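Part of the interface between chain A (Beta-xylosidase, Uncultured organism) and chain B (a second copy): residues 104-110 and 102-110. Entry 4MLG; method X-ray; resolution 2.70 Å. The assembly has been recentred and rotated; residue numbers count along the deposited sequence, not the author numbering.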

# COMPACT_ATOMS: atom_id res chain seq x y z
N GLN A 104 -7.55 -2.16 1.75
CA GLN A 104 -8.40 -1.46 2.70
C GLN A 104 -8.00 0.01 2.85
O GLN A 104 -8.57 0.74 3.66
CB GLN A 104 -8.40 -2.19 4.05
CG GLN A 104 -8.96 -3.59 3.94
CD GLN A 104 -8.71 -4.42 5.19
OE1 GLN A 104 -8.31 -3.90 6.23
NE2 GLN A 104 -8.94 -5.72 5.08
N ASN A 105 -7.02 0.43 2.05
CA ASN A 105 -6.62 1.83 1.99
C ASN A 105 -6.95 2.42 0.62
O ASN A 105 -6.43 3.47 0.25
CB ASN A 105 -5.13 1.97 2.27
CG ASN A 105 -4.75 1.50 3.66
OD1 ASN A 105 -3.99 0.54 3.82
ND2 ASN A 105 -5.28 2.16 4.68
N ASP A 106 -7.82 1.73 -0.12
CA ASP A 106 -8.19 2.12 -1.48
C ASP A 106 -7.00 2.27 -2.43
O ASP A 106 -7.03 3.08 -3.35
CB ASP A 106 -9.05 3.39 -1.49
CG ASP A 106 -10.54 3.09 -1.46
OD1 ASP A 106 -10.93 1.94 -1.75
OD2 ASP A 106 -11.33 4.02 -1.16
N ILE A 107 -5.95 1.49 -2.18
CA ILE A 107 -4.79 1.47 -3.07
C ILE A 107 -4.79 0.17 -3.86
O ILE A 107 -4.85 -0.91 -3.28
CB ILE A 107 -3.48 1.60 -2.28
CG1 ILE A 107 -3.49 2.87 -1.42
CG2 ILE A 107 -2.29 1.61 -3.23
CD1 ILE A 107 -2.22 3.07 -0.61
N PHE A 108 -4.72 0.28 -5.18
CA PHE A 108 -4.76 -0.91 -6.03
C PHE A 108 -3.55 -1.81 -5.82
O PHE A 108 -2.41 -1.39 -5.99
CB PHE A 108 -4.92 -0.54 -7.51
CG PHE A 108 -6.31 -0.76 -8.04
CD1 PHE A 108 -6.85 -2.04 -8.11
CD2 PHE A 108 -7.09 0.31 -8.46
CE1 PHE A 108 -8.13 -2.24 -8.59
CE2 PHE A 108 -8.37 0.11 -8.94
CZ PHE A 108 -8.89 -1.17 -9.01
N ARG A 109 -3.82 -3.06 -5.45
CA ARG A 109 -2.78 -4.06 -5.28
C ARG A 109 -3.14 -5.26 -6.15
O ARG A 109 -4.22 -5.31 -6.74
CB ARG A 109 -2.67 -4.50 -3.82
CG ARG A 109 -2.38 -3.37 -2.84
CD ARG A 109 -1.01 -2.76 -3.09
NE ARG A 109 -0.59 -1.90 -1.98
CZ ARG A 109 0.58 -1.26 -1.94
NH1 ARG A 109 1.44 -1.37 -2.94
NH2 ARG A 109 0.88 -0.50 -0.89
N ILE A 110 -2.22 -6.22 -6.24
CA ILE A 110 -2.46 -7.42 -7.02
C ILE A 110 -2.31 -8.67 -6.15
O ILE A 110 -1.26 -8.87 -5.53
CB ILE A 110 -1.52 -7.51 -8.23
CG1 ILE A 110 -1.78 -6.34 -9.18
CG2 ILE A 110 -1.70 -8.84 -8.96
CD1 ILE A 110 -0.87 -6.32 -10.40
N LYS B 102 8.31 1.62 5.37
CA LYS B 102 7.84 1.82 4.01
C LYS B 102 7.92 0.49 3.26
O LYS B 102 8.93 -0.21 3.35
CB LYS B 102 8.69 2.87 3.29
CG LYS B 102 8.52 4.29 3.83
CD LYS B 102 9.48 5.26 3.13
CE LYS B 102 9.25 6.70 3.57
NZ LYS B 102 10.27 7.63 3.02
N ASP B 103 6.86 0.14 2.55
CA ASP B 103 6.86 -1.09 1.77
C ASP B 103 7.75 -0.96 0.54
O ASP B 103 8.50 0.01 0.40
CB ASP B 103 5.44 -1.50 1.37
CG ASP B 103 4.67 -0.38 0.67
OD1 ASP B 103 5.31 0.51 0.08
OD2 ASP B 103 3.43 -0.41 0.71
N GLN B 104 7.66 -1.93 -0.37
CA GLN B 104 8.48 -1.90 -1.58
C GLN B 104 8.00 -0.83 -2.56
O GLN B 104 8.55 -0.68 -3.65
CB GLN B 104 8.51 -3.28 -2.23
CG GLN B 104 9.10 -4.35 -1.33
CD GLN B 104 9.10 -5.73 -1.96
OE1 GLN B 104 8.71 -5.90 -3.11
NE2 GLN B 104 9.54 -6.72 -1.20
N ASN B 105 6.97 -0.09 -2.16
CA ASN B 105 6.46 1.03 -2.95
C ASN B 105 6.65 2.36 -2.23
O ASN B 105 6.06 3.37 -2.61
CB ASN B 105 4.98 0.82 -3.26
CG ASN B 105 4.72 -0.48 -4.00
OD1 ASN B 105 4.11 -1.40 -3.47
ND2 ASN B 105 5.18 -0.56 -5.24
N ASP B 106 7.49 2.35 -1.19
CA ASP B 106 7.75 3.52 -0.36
C ASP B 106 6.50 4.06 0.33
O ASP B 106 6.42 5.25 0.65
CB ASP B 106 8.44 4.63 -1.16
CG ASP B 106 9.94 4.46 -1.22
OD1 ASP B 106 10.43 3.36 -0.90
OD2 ASP B 106 10.63 5.43 -1.60
N ILE B 107 5.52 3.18 0.53
CA ILE B 107 4.31 3.54 1.26
C ILE B 107 4.42 3.03 2.69
O ILE B 107 4.61 1.84 2.92
CB ILE B 107 3.06 2.94 0.61
CG1 ILE B 107 2.97 3.37 -0.86
CG2 ILE B 107 1.81 3.35 1.37
CD1 ILE B 107 1.77 2.80 -1.59
N PHE B 108 4.30 3.94 3.66
CA PHE B 108 4.45 3.57 5.06
C PHE B 108 3.36 2.61 5.53
O PHE B 108 2.18 2.92 5.47
CB PHE B 108 4.50 4.80 5.96
CG PHE B 108 5.88 5.10 6.49
CD1 PHE B 108 6.55 4.15 7.25
CD2 PHE B 108 6.49 6.31 6.23
CE1 PHE B 108 7.82 4.42 7.74
CE2 PHE B 108 7.76 6.58 6.72
CZ PHE B 108 8.42 5.63 7.47
N ARG B 109 3.79 1.44 5.98
CA ARG B 109 2.88 0.45 6.54
C ARG B 109 3.34 0.10 7.95
O ARG B 109 4.42 0.51 8.37
CB ARG B 109 2.85 -0.81 5.68
CG ARG B 109 2.74 -0.56 4.18
CD ARG B 109 1.46 0.19 3.82
NE ARG B 109 0.28 -0.39 4.44
CZ ARG B 109 -0.38 -1.44 3.95
NH1 ARG B 109 0.04 -2.04 2.84
NH2 ARG B 109 -1.45 -1.91 4.58
N ILE B 110 2.52 -0.64 8.69
CA ILE B 110 2.88 -1.07 10.03
C ILE B 110 2.80 -2.59 10.14
O ILE B 110 1.79 -3.19 9.79
CB ILE B 110 2.00 -0.41 11.10
CG1 ILE B 110 2.26 1.09 11.15
CG2 ILE B 110 2.25 -1.03 12.47
CD1 ILE B 110 1.39 1.84 12.13

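The most striking feature of this contact is that two copies of the same segment meet in an almost symmetric register yet use the same arginine in different ways. The CA atoms pair I107(A) with I107(B), N105(A) with R109(B) and R109(A) with N105(B), 10.3, 10.6 and 10.8 Å apart, respectively, so the main chains stay well separated and side chains span the gap. R109(A) and R109(B), however, differ in conformation, and both hydrogen bonds between the stretches come from R109(A).

R109(A) has its CA-to-CB bond directed toward chain B, and its chi3 is t, which carries the guanidinium out to the partner segment. There NH1 of R109(A) donates a hydrogen bond to OD1 of N105(B) at 2.7 Å, with the acceptor near the guanidinium plane, at its edge. The amide of N105(B) suits this place, offering OD1 to the arginine while its ND2 is hydrogen-bonded elsewhere in the structure. NH2 of R109(A) forms a salt bridge with OD2 of D103(B) at 3.0 Å; the hydrogen bond within this pair is weak, with an angle of 125° at the hydrogen. A long side chain with several donors suits this position, since it reaches a neutral amide oxygen and a carboxylate together.

D103(B) is held in place by its own chain. It opens a type I beta turn that ends at D106(B), where the backbone N of D106(B) donates to O of D103(B) at 3.0 Å. OD1 of D103(B), with chi1 in p, accepts hydrogen bonds from the backbone N of N105(B) at 2.9 Å and from the backbone N of I107(B) at 2.7 Å. One carboxylate thus braces the turn and also serves the arginine of the other copy.

R109(B) takes another course. Its CA-to-CB bond points sideways and its chi3 is m, although the end of the side chain comes nearer to chain A. NH2 of R109(B) lies 3.6 Å from OD1 of N105(A), a contact without a hydrogen bond, and that NH2 is satisfied elsewhere in the structure. The two like charges come close, with NH2 of R109(A) 4.1 Å from NH1 of R109(B); the carboxylate of D103(B) can offset part of the repulsion.

At the centre of the register the isoleucines meet tip to tip, CD1 of I107(A) lying 4.1 Å from CD1 of I107(B). Both are m, t rotamers, and their apolar tips need no polar partner. CD1 of I107(B) also packs 3.5 Å from NH2 of R109(A). All the contacting residues are buried; the stretches cover 236 Å² in total, R109(A) the most, 82 Å².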